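Local coordinates for nitronate monooxygenase family protein (Pseudomonas aeruginosa, PDB 4QIT) that uses flavin mononucleotide and molecular oxygen to oxidatively denitrify alkyl nitronates, with the toxin propionate 3-nitronate as its best substrate, at residues G188-F193 and R197-I202; F138-P143 and P303-V308; T272-T277 and S282-P287. The protein carries 1 engineered substitution. All coordinates share one frame; numbering follows the deposited sequence.

Contact 1: residues G188-F193 and R197-I202. Engineered in segment 188-193: Ser189 (natural residue His). With NIE (nitroethane), chain D; FMN (flavin mononucleotide), chain C.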
loop_
_atom_site.group_PDB
_atom_site.type_symbol
_atom_site.label_atom_id
_atom_site.label_comp_id
_atom_site.label_asym_id
_atom_site.label_seq_id
_atom_site.Cartn_x
_atom_site.Cartn_y
_atom_site.Cartn_z
ATOM N N GLY A 188 -3.762 -0.191 -12.798
ATOM C CA GLY A 188 -4.011 0.919 -13.706
ATOM C C GLY A 188 -3.564 2.252 -13.135
ATOM O O GLY A 188 -2.736 2.307 -12.214
ATOM N N SER A 189 -4.099 3.332 -13.692
ATOM C CA SER A 189 -3.619 4.664 -13.322
ATOM C C SER A 189 -4.014 5.045 -11.895
ATOM O O SER A 189 -5.165 4.860 -11.472
ATOM C CB SER A 189 -4.122 5.725 -14.306
ATOM O OG SER A 189 -3.618 5.473 -15.611
ATOM N N ARG A 190 -3.055 5.590 -11.156
ATOM C CA ARG A 190 -3.376 6.112 -9.833
ATOM C C ARG A 190 -4.247 7.364 -9.935
ATOM O O ARG A 190 -4.007 8.236 -10.763
ATOM C CB ARG A 190 -2.109 6.381 -9.025
ATOM C CG ARG A 190 -1.462 5.067 -8.605
ATOM C CD ARG A 190 -0.476 5.158 -7.473
ATOM N NE ARG A 190 -0.909 5.941 -6.308
ATOM C CZ ARG A 190 -1.863 5.615 -5.437
ATOM N NH1 ARG A 190 -2.590 4.514 -5.574
ATOM N NH2 ARG A 190 -2.089 6.416 -4.406
ATOM N N GLY A 191 -5.257 7.452 -9.074
ATOM C CA GLY A 191 -6.207 8.552 -9.136
ATOM C C GLY A 191 -5.732 9.845 -8.501
ATOM O O GLY A 191 -6.549 10.725 -8.234
ATOM N N VAL A 192 -4.427 9.966 -8.253
ATOM C CA VAL A 192 -3.849 11.153 -7.618
ATOM C C VAL A 192 -4.195 12.426 -8.392
ATOM O O VAL A 192 -4.004 12.486 -9.611
ATOM C CB VAL A 192 -2.319 11.031 -7.517
ATOM C CG1 VAL A 192 -1.731 12.299 -6.873
ATOM C CG2 VAL A 192 -1.925 9.800 -6.727
ATOM N N PHE A 193 -4.716 13.436 -7.693
ATOM C CA PHE A 193 -5.174 14.660 -8.361
ATOM C C PHE A 193 -4.009 15.477 -8.918
ATOM O O PHE A 193 -4.050 15.923 -10.070
ATOM C CB PHE A 193 -5.980 15.554 -7.401
ATOM C CG PHE A 193 -7.397 15.093 -7.141
ATOM C CD1 PHE A 193 -7.790 13.776 -7.349
ATOM C CD2 PHE A 193 -8.338 15.997 -6.655
ATOM C CE1 PHE A 193 -9.101 13.374 -7.092
ATOM C CE2 PHE A 193 -9.646 15.605 -6.400
ATOM C CZ PHE A 193 -10.027 14.284 -6.618
ATOM N N ARG A 197 2.698 17.119 -6.481
ATOM C CA ARG A 197 2.809 17.302 -5.029
ATOM C C ARG A 197 3.252 16.038 -4.312
ATOM O O ARG A 197 3.421 16.035 -3.089
ATOM C CB ARG A 197 1.488 17.795 -4.443
ATOM C CG ARG A 197 1.045 19.110 -5.037
ATOM C CD ARG A 197 -0.124 19.714 -4.295
ATOM N NE ARG A 197 -0.314 21.104 -4.701
ATOM C CZ ARG A 197 -1.317 21.879 -4.302
ATOM N NH1 ARG A 197 -2.241 21.406 -3.478
ATOM N NH2 ARG A 197 -1.393 23.132 -4.732
ATOM N N GLY A 198 3.444 14.967 -5.073
ATOM C CA GLY A 198 3.820 13.686 -4.507
ATOM C C GLY A 198 2.641 12.730 -4.459
ATOM O O GLY A 198 1.552 13.041 -4.946
ATOM N N ASP A 199 2.871 11.558 -3.872
ATOM C CA ASP A 199 1.844 10.526 -3.767
ATOM C C ASP A 199 1.944 9.912 -2.378
ATOM O O ASP A 199 2.934 9.253 -2.067
ATOM C CB ASP A 199 2.082 9.448 -4.828
ATOM C CG ASP A 199 0.938 8.454 -4.943
ATOM O OD1 ASP A 199 0.041 8.404 -4.063
ATOM O OD2 ASP A 199 0.943 7.687 -5.937
ATOM N N ALA A 200 0.923 10.119 -1.547
ATOM C CA ALA A 200 0.930 9.553 -0.193
ATOM C C ALA A 200 0.914 8.017 -0.224
ATOM O O ALA A 200 1.301 7.371 0.754
ATOM C CB ALA A 200 -0.258 10.071 0.603
ATOM N N ALA A 201 0.450 7.443 -1.338
ATOM C CA ALA A 201 0.480 5.989 -1.537
ATOM C C ALA A 201 -0.090 5.210 -0.338
ATOM O O ALA A 201 0.571 4.350 0.258
ATOM C CB ALA A 201 1.905 5.537 -1.870
ATOM N N ILE A 202 -1.335 5.533 0.004
ATOM C CA ILE A 202 -2.024 4.915 1.129
ATOM C C ILE A 202 -2.659 3.589 0.709
ATOM O O ILE A 202 -3.309 3.504 -0.348
ATOM C CB ILE A 202 -3.119 5.853 1.668
ATOM C CG1 ILE A 202 -2.521 7.221 2.018
ATOM C CG2 ILE A 202 -3.811 5.239 2.869
ATOM C CD1 ILE A 202 -3.561 8.252 2.414
HETATM N N3 NIE D . -5.610 2.779 -16.781
HETATM C C1 NIE D . -6.198 5.070 -16.979
HETATM C C2 NIE D . -6.151 3.732 -17.684
HETATM O O4 NIE D . -6.026 2.751 -15.626
HETATM O O5 NIE D . -4.404 2.212 -17.075
HETATM N N1 FMN C . -9.940 3.661 -13.543
HETATM C C2 FMN C . -10.534 4.705 -14.241
HETATM O O2 FMN C . -11.043 5.625 -13.614
HETATM N N3 FMN C . -10.588 4.713 -15.617
HETATM C C4 FMN C . -10.009 3.671 -16.309
HETATM O O4 FMN C . -10.020 3.640 -17.536
HETATM C C4A FMN C . -9.407 2.635 -15.618
HETATM N N5 FMN C . -8.838 1.617 -16.339
HETATM C C5A FMN C . -8.247 0.556 -15.697
HETATM C C6 FMN C . -7.697 -0.458 -16.470
HETATM C C7 FMN C . -7.104 -1.551 -15.874
HETATM C C7M FMN C . -6.553 -2.617 -16.778
HETATM C C8 FMN C . -7.032 -1.624 -14.482
HETATM C C8M FMN C . -6.370 -2.799 -13.821
HETATM C C9 FMN C . -7.582 -0.596 -13.708
HETATM C C9A FMN C . -8.201 0.505 -14.311
HETATM N N10 FMN C . -8.766 1.543 -13.568
HETATM C C10 FMN C . -9.363 2.613 -14.229
HETATM C "C1'" FMN C . -8.699 1.525 -12.062
HETATM C "C2'" FMN C . -9.930 0.917 -11.413
HETATM O "O2'" FMN C . -10.991 1.836 -11.474
HETATM C "C3'" FMN C . -9.676 0.597 -9.947
HETATM O "O3'" FMN C . -9.046 1.666 -9.272
HETATM C "C4'" FMN C . -8.748 -0.595 -9.891
HETATM O "O4'" FMN C . -9.055 -1.484 -10.949
HETATM C "C5'" FMN C . -8.964 -1.317 -8.572
HETATM O "O5'" FMN C . -7.838 -2.127 -8.425
HETATM P P FMN C . -7.900 -3.696 -8.678
HETATM O O1P FMN C . -9.319 -4.174 -8.527
HETATM O O2P FMN C . -6.949 -4.323 -7.705
HETATM O O3P FMN C . -7.452 -3.877 -10.091
HETATM O O HOH W 1 -3.910 5.075 -2.691
#
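Arg190 grips the carboxylate of Asp199 side-on, NE bonding OD2 at 2.6 Å and NH2 bonding OD1 at 2.9 Å. Guanidinium and carboxylate planes differ by only 12°, and both oxygens use their syn lone pairs, which identifies a bidentate salt bridge. The arginine chain bends at chi3, which turns the NE edge of the guanidinium toward the acid. Asp199 extends to meet it, its CG lying opposite the backbone N (chi1 -171°).

OD1 takes a second donor: the backbone N of Ala201 approaches from above the carboxylate plane, 2.9 Å from Asp199 OD1, closing an Asx turn. Rotation of the carboxylate is thus fixed from two directions. A water extends the network, accepting from Arg190 NH2 and donating to Ile202 O. On the apolar side, Val192 CG2 rests 3.6 Å from Asp199 CG.

The far end of 188-193 reaches the active site. The backbone N of Ser189, an engineered residue that replaces histidine, donates to O4 of nitroethane at 2.8 Å, with a nearly straight angle of 169°. Gln182 holds the intervening backbone at Ser189 O and Gly191 N.

Strand 188-189 borders strand 283-285, while Val192 and Ile202 pack against helix 165-173; Ala201 O also bonds Gln334 of the second subunit, just before helix 204-212 begins.

Contact 2: residues F138-P143 and P303-V308. With FMN (flavin mononucleotide), chain C.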
loop_
_atom_site.group_PDB
_atom_site.type_symbol
_atom_site.label_atom_id
_atom_site.label_comp_id
_atom_site.label_asym_id
_atom_site.label_seq_id
_atom_site.Cartn_x
_atom_site.Cartn_y
_atom_site.Cartn_z
ATOM N N PHE A 138 -15.685 9.775 -12.351
ATOM C CA PHE A 138 -14.561 10.596 -12.773
ATOM C C PHE A 138 -13.272 10.148 -12.113
ATOM O O PHE A 138 -13.263 9.773 -10.931
ATOM C CB PHE A 138 -14.826 12.075 -12.457
ATOM C CG PHE A 138 -16.004 12.628 -13.196
ATOM C CD1 PHE A 138 -15.883 12.994 -14.522
ATOM C CD2 PHE A 138 -17.238 12.758 -12.572
ATOM C CE1 PHE A 138 -16.973 13.501 -15.236
ATOM C CE2 PHE A 138 -18.340 13.269 -13.272
ATOM C CZ PHE A 138 -18.207 13.634 -14.605
ATOM N N HIS A 139 -12.188 10.198 -12.885
ATOM C CA HIS A 139 -10.859 9.780 -12.444
ATOM C C HIS A 139 -9.904 10.948 -12.630
ATOM O O HIS A 139 -10.001 11.666 -13.628
ATOM C CB HIS A 139 -10.372 8.604 -13.294
ATOM C CG HIS A 139 -9.360 7.739 -12.612
ATOM N ND1 HIS A 139 -9.628 7.075 -11.431
ATOM C CD2 HIS A 139 -8.089 7.414 -12.942
ATOM C CE1 HIS A 139 -8.568 6.386 -11.065
ATOM N NE2 HIS A 139 -7.612 6.577 -11.963
ATOM N N PHE A 140 -8.987 11.111 -11.674
ATOM C CA PHE A 140 -7.923 12.131 -11.670
ATOM C C PHE A 140 -8.345 13.476 -11.096
ATOM O O PHE A 140 -7.492 14.338 -10.874
ATOM C CB PHE A 140 -7.298 12.373 -13.055
ATOM C CG PHE A 140 -6.693 11.157 -13.701
ATOM C CD1 PHE A 140 -5.863 10.288 -12.996
ATOM C CD2 PHE A 140 -6.920 10.915 -15.047
ATOM C CE1 PHE A 140 -5.291 9.196 -13.638
ATOM C CE2 PHE A 140 -6.361 9.830 -15.687
ATOM C CZ PHE A 140 -5.545 8.964 -14.983
ATOM N N GLY A 141 -9.642 13.664 -10.876
ATOM C CA GLY A 141 -10.146 14.917 -10.331
ATOM C C GLY A 141 -11.662 14.937 -10.297
ATOM O O GLY A 141 -12.326 14.038 -10.831
ATOM N N ALA A 142 -12.218 15.968 -9.668
ATOM C CA ALA A 142 -13.663 16.145 -9.655
ATOM C C ALA A 142 -14.005 17.320 -10.556
ATOM O O ALA A 142 -13.278 18.320 -10.582
ATOM C CB ALA A 142 -14.157 16.398 -8.250
ATOM N N PRO A 143 -15.106 17.210 -11.307
ATOM C CA PRO A 143 -15.554 18.354 -12.101
ATOM C C PRO A 143 -16.046 19.466 -11.182
ATOM O O PRO A 143 -16.274 19.217 -9.995
ATOM C CB PRO A 143 -16.746 17.791 -12.886
ATOM C CG PRO A 143 -16.566 16.296 -12.859
ATOM C CD PRO A 143 -15.938 16.016 -11.535
ATOM N N PRO A 303 7.536 14.374 -20.904
ATOM C CA PRO A 303 6.417 15.220 -21.344
ATOM C C PRO A 303 5.186 15.056 -20.439
ATOM O O PRO A 303 5.167 14.195 -19.553
ATOM C CB PRO A 303 6.114 14.694 -22.762
ATOM C CG PRO A 303 7.395 14.029 -23.200
ATOM C CD PRO A 303 7.977 13.435 -21.951
ATOM N N ASP A 304 4.166 15.874 -20.663
ATOM C CA ASP A 304 2.970 15.841 -19.842
ATOM C C ASP A 304 2.104 14.634 -20.212
ATOM O O ASP A 304 2.216 14.073 -21.303
ATOM C CB ASP A 304 2.198 17.141 -20.065
ATOM C CG ASP A 304 1.298 17.508 -18.911
ATOM O OD1 ASP A 304 1.340 16.835 -17.851
ATOM O OD2 ASP A 304 0.543 18.497 -19.062
ATOM N N TYR A 305 1.259 14.219 -19.280
ATOM C CA TYR A 305 0.166 13.314 -19.595
ATOM C C TYR A 305 -0.875 14.090 -20.418
ATOM O O TYR A 305 -1.170 15.235 -20.107
ATOM C CB TYR A 305 -0.446 12.833 -18.281
ATOM C CG TYR A 305 -1.639 11.923 -18.429
ATOM C CD1 TYR A 305 -1.484 10.548 -18.587
ATOM C CD2 TYR A 305 -2.928 12.440 -18.392
ATOM C CE1 TYR A 305 -2.593 9.709 -18.717
ATOM C CE2 TYR A 305 -4.038 11.622 -18.530
ATOM C CZ TYR A 305 -3.865 10.261 -18.687
ATOM O OH TYR A 305 -4.985 9.460 -18.810
ATOM N N PRO A 306 -1.453 13.473 -21.461
ATOM C CA PRO A 306 -1.285 12.094 -21.914
ATOM C C PRO A 306 -0.397 11.969 -23.166
ATOM O O PRO A 306 -0.423 10.927 -23.844
ATOM C CB PRO A 306 -2.724 11.708 -22.263
ATOM C CG PRO A 306 -3.255 12.975 -22.911
ATOM C CD PRO A 306 -2.564 14.131 -22.181
ATOM N N PHE A 307 0.370 13.015 -23.482
ATOM C CA PHE A 307 1.255 12.981 -24.641
ATOM C C PHE A 307 2.234 11.817 -24.577
ATOM O O PHE A 307 2.538 11.202 -25.601
ATOM C CB PHE A 307 2.007 14.316 -24.796
ATOM C CG PHE A 307 1.100 15.506 -24.941
ATOM C CD1 PHE A 307 0.604 15.867 -26.191
ATOM C CD2 PHE A 307 0.742 16.263 -23.831
ATOM C CE1 PHE A 307 -0.242 16.962 -26.324
ATOM C CE2 PHE A 307 -0.100 17.358 -23.957
ATOM C CZ PHE A 307 -0.594 17.703 -25.206
ATOM N N VAL A 308 2.748 11.524 -23.384
ATOM C CA VAL A 308 3.631 10.373 -23.206
ATOM C C VAL A 308 2.966 9.084 -23.679
ATOM O O VAL A 308 3.588 8.279 -24.375
ATOM C CB VAL A 308 4.086 10.225 -21.741
ATOM C CG1 VAL A 308 4.956 8.979 -21.562
ATOM C CG2 VAL A 308 4.839 11.467 -21.301
HETATM N N1 FMN C . -9.940 3.661 -13.543
HETATM C C2 FMN C . -10.534 4.705 -14.241
HETATM O O2 FMN C . -11.043 5.625 -13.614
HETATM N N3 FMN C . -10.588 4.713 -15.617
HETATM C C4 FMN C . -10.009 3.671 -16.309
HETATM O O4 FMN C . -10.020 3.640 -17.536
HETATM C C4A FMN C . -9.407 2.635 -15.618
HETATM N N5 FMN C . -8.838 1.617 -16.339
HETATM C C5A FMN C . -8.247 0.556 -15.697
HETATM C C6 FMN C . -7.697 -0.458 -16.470
HETATM C C7 FMN C . -7.104 -1.551 -15.874
HETATM C C7M FMN C . -6.553 -2.617 -16.778
HETATM C C8 FMN C . -7.032 -1.624 -14.482
HETATM C C8M FMN C . -6.370 -2.799 -13.821
HETATM C C9 FMN C . -7.582 -0.596 -13.708
HETATM C C9A FMN C . -8.201 0.505 -14.311
HETATM N N10 FMN C . -8.766 1.543 -13.568
HETATM C C10 FMN C . -9.363 2.613 -14.229
HETATM C "C1'" FMN C . -8.699 1.525 -12.062
HETATM C "C2'" FMN C . -9.930 0.917 -11.413
HETATM O "O2'" FMN C . -10.991 1.836 -11.474
HETATM C "C3'" FMN C . -9.676 0.597 -9.947
HETATM O "O3'" FMN C . -9.046 1.666 -9.272
HETATM C "C4'" FMN C . -8.748 -0.595 -9.891
HETATM O "O4'" FMN C . -9.055 -1.484 -10.949
HETATM C "C5'" FMN C . -8.964 -1.317 -8.572
HETATM O "O5'" FMN C . -7.838 -2.127 -8.425
HETATM P P FMN C . -7.900 -3.696 -8.678
HETATM O O1P FMN C . -9.319 -4.174 -8.527
HETATM O O2P FMN C . -6.949 -4.323 -7.705
HETATM O O3P FMN C . -7.452 -3.877 -10.091
#
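The aromatic wall beside the nitroethane site includes Phe140, whose side chain lies about 4 Å, nearest atoms, from the bound nitroethane, and Tyr305 meets this ring from a segment some 160 residues later in the chain. The contact is small, 73 Å² in all, and rests on the tyrosine hydroxyl and CZ meeting one carbon, CE2, of the phenylalanine ring. Tyr305 OH lies 3.4 Å from Phe140 CE2, and CZ of the tyrosine follows at 3.9 Å from the same CE2. The centroids are 5.5 Å apart with the planes at 71°, an oblique aromatic pair. CA atoms of Phe140 and Tyr305 stand 11.4 Å apart, so the two side chains bridge a gap that the backbones do not. For Tyr305 the reach comes from chi1 of 178°, which sets the ring opposite the backbone N and carries the hydroxyl away from its own chain.

Each ring is backed by a neighbour in sequence. Pro306 CB sits over the centre of the Tyr305 ring, 3.8 Å above its plane, an arrangement consistent with the cis peptide between them; Pro306 then occupies the N-cap position of helix 307-320. His139 CD2 lies 3.4 Å over a face of Phe140, offset toward the rim.

In the TIM barrel, strand 135-139 delivers His139 to the flavin at its C-terminal end, and Phe140 begins the loop beyond it. One face of the His139 ring is turned to the pyrimidine end of the flavin, where the modelled approach is too tight to be relied on. Phe77, a residue of the nitroethane pocket, meets Phe140 edge-to-face, and His79 does the same with Tyr305. Asp304 is anchored by a salt bridge from its OD2 to Arg80.

Contact 3: residues T272-T277 and S282-P287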
loop_
_atom_site.group_PDB
_atom_site.type_symbol
_atom_site.label_atom_id
_atom_site.label_comp_id
_atom_site.label_asym_id
_atom_site.label_seq_id
_atom_site.Cartn_x
_atom_site.Cartn_y
_atom_site.Cartn_z
ATOM N N THR A 272 3.647 -6.796 -9.415
ATOM C CA THR A 272 3.276 -5.582 -10.139
ATOM C C THR A 272 4.189 -4.436 -9.721
ATOM O O THR A 272 4.863 -4.500 -8.692
ATOM C CB THR A 272 1.810 -5.155 -9.895
ATOM O OG1 THR A 272 1.647 -4.732 -8.530
ATOM C CG2 THR A 272 0.837 -6.296 -10.211
ATOM N N ALA A 273 4.211 -3.377 -10.516
ATOM C CA ALA A 273 5.000 -2.196 -10.181
ATOM C C ALA A 273 4.332 -0.955 -10.729
ATOM O O ALA A 273 3.486 -1.030 -11.629
ATOM C CB ALA A 273 6.420 -2.320 -10.729
ATOM N N LEU A 274 4.720 0.189 -10.176
ATOM C CA LEU A 274 4.262 1.482 -10.665
ATOM C C LEU A 274 5.232 2.033 -11.691
ATOM O O LEU A 274 6.452 1.880 -11.564
ATOM C CB LEU A 274 4.159 2.474 -9.506
ATOM C CG LEU A 274 3.089 2.131 -8.478
ATOM C CD1 LEU A 274 3.275 2.949 -7.198
ATOM C CD2 LEU A 274 1.729 2.407 -9.086
ATOM N N THR A 275 4.694 2.686 -12.713
ATOM C CA THR A 275 5.520 3.338 -13.714
ATOM C C THR A 275 4.886 4.656 -14.143
ATOM O O THR A 275 3.661 4.775 -14.219
ATOM C CB THR A 275 5.727 2.439 -14.955
ATOM O OG1 THR A 275 6.523 3.137 -15.925
ATOM C CG2 THR A 275 4.379 2.034 -15.598
ATOM N N VAL A 276 5.727 5.650 -14.408
ATOM C CA VAL A 276 5.260 6.881 -15.039
ATOM C C VAL A 276 5.688 6.965 -16.500
ATOM O O VAL A 276 5.242 7.852 -17.220
ATOM C CB VAL A 276 5.765 8.155 -14.325
ATOM C CG1 VAL A 276 5.310 8.170 -12.883
ATOM C CG2 VAL A 276 7.291 8.290 -14.449
ATOM N N THR A 277 6.542 6.046 -16.940
ATOM C CA THR A 277 7.116 6.147 -18.289
ATOM C C THR A 277 6.208 5.589 -19.390
ATOM O O THR A 277 6.403 5.879 -20.574
ATOM C CB THR A 277 8.517 5.510 -18.363
ATOM O OG1 THR A 277 8.483 4.202 -17.781
ATOM C CG2 THR A 277 9.529 6.374 -17.608
ATOM N N SER A 282 1.508 8.037 -13.027
ATOM C CA SER A 282 1.776 6.804 -12.292
ATOM C C SER A 282 0.646 5.784 -12.467
ATOM O O SER A 282 -0.539 6.109 -12.290
ATOM C CB SER A 282 1.930 7.118 -10.807
ATOM O OG SER A 282 2.384 5.980 -10.092
ATOM N N ALA A 283 1.024 4.553 -12.810
ATOM C CA ALA A 283 0.067 3.483 -13.086
ATOM C C ALA A 283 0.688 2.140 -12.762
ATOM O O ALA A 283 1.897 1.968 -12.909
ATOM C CB ALA A 283 -0.374 3.533 -14.534
ATOM N N ARG A 284 -0.138 1.202 -12.302
ATOM C CA ARG A 284 0.335 -0.094 -11.847
ATOM C C ARG A 284 0.048 -1.218 -12.838
ATOM O O ARG A 284 -1.094 -1.420 -13.251
ATOM C CB ARG A 284 -0.291 -0.451 -10.500
ATOM C CG ARG A 284 0.181 -1.830 -9.989
ATOM C CD ARG A 284 -0.448 -2.232 -8.640
ATOM N NE ARG A 284 -0.129 -1.262 -7.591
ATOM C CZ ARG A 284 1.063 -1.125 -7.020
ATOM N NH1 ARG A 284 2.087 -1.904 -7.375
ATOM N NH2 ARG A 284 1.229 -0.180 -6.101
ATOM N N GLY A 285 1.078 -1.976 -13.188
ATOM C CA GLY A 285 0.861 -3.138 -14.030
ATOM C C GLY A 285 1.983 -4.140 -13.933
ATOM O O GLY A 285 2.843 -4.047 -13.057
ATOM N N LEU A 286 1.966 -5.109 -14.843
ATOM C CA LEU A 286 2.991 -6.152 -14.890
ATOM C C LEU A 286 4.209 -5.583 -15.623
ATOM O O LEU A 286 4.133 -5.271 -16.814
ATOM C CB LEU A 286 2.441 -7.386 -15.624
ATOM C CG LEU A 286 1.097 -7.913 -15.110
ATOM C CD1 LEU A 286 0.546 -9.044 -15.969
ATOM C CD2 LEU A 286 1.217 -8.391 -13.683
ATOM N N PRO A 287 5.332 -5.418 -14.913
ATOM C CA PRO A 287 6.466 -4.676 -15.481
ATOM C C PRO A 287 7.067 -5.328 -16.726
ATOM O O PRO A 287 7.175 -6.556 -16.846
ATOM C CB PRO A 287 7.488 -4.630 -14.330
ATOM C CG PRO A 287 7.043 -5.691 -13.374
ATOM C CD PRO A 287 5.563 -5.820 -13.512
#
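Leu274 lies over one face of the Arg284 guanidinium, its CG 3.7 Å above the plane and offset toward the rim, while its CD2 methyl packs 3.8 Å from Arg284 CB. The leucine CG stands opposite the carbonyl carbon (chi1 -66°), which brings the branched end back over the neighbouring strand. At the edge of the same guanidinium, Arg284 NH1 donates to Thr272 OG1 at 3.1 Å; the hydroxyl is tilted 22° from the plane. Arg284 runs extended through CG and CD past the threonine, with CD 3.3 Å from Thr272 OG1, and the bend at chi3 then turns NH1 back to the hydroxyl. The other nitrogens look outside the hairpin: NH2 bonds Ile184 O and NE bonds Ala186 O weakly. Three donors on one cation are therefore occupied, which should hold its rotation.

The frame is a beta hairpin of strands 273-275 and 283-285. Ala273 with Gly285 and Thr275 with Ala283 are antiparallel hydrogen-bonded pairs, and Leu274 with Arg284 between them is a non-hydrogen-bonded pair with CA atoms 4.4 Å apart. The four backbone bonds are all near 3.0 Å, as in Ala273 N to Gly285 O. The strand directions differ by 138°, short of strictly antiparallel, in keeping with a twisted ribbon.

On the face away from Arg284, Thr275 CG2 touches Ala283 O, and Ala273 CB approaches Pro287 CG. Thr275 OG1 accepts from Thr277 N at 3.1 Å, an ST turn that bends the chain as the strand ends. The Ala283 side chain, about 5 Å from the nitroethane at the nearest atoms, also touches Trp331 of its pocket, and strand 188-189 pairs along the other edge of 283-285.

Overall arrangement
From the N terminus, strand 135-139 of the barrel leads into 138-143, which waits for its partner at 303-308; contact 2 thus closes a loop of 159 residues. Contacts 1 and 3 are both nested inside it, in series, with short loops of three and four residues. Contact 1 follows strand 178-182 and leads to helix 204-212, whereas contact 3 comes after the last barrel strand, 241-244. Strand 188-189 nevertheless joins the hairpin of contact 3 in one three-stranded sheet. Ser189 O accepts from His139 NE2, linking contacts 1 and 2, and Val308 packs on Thr277 between contacts 2 and 3. Together they tie the barrel mouth to helix 307-320.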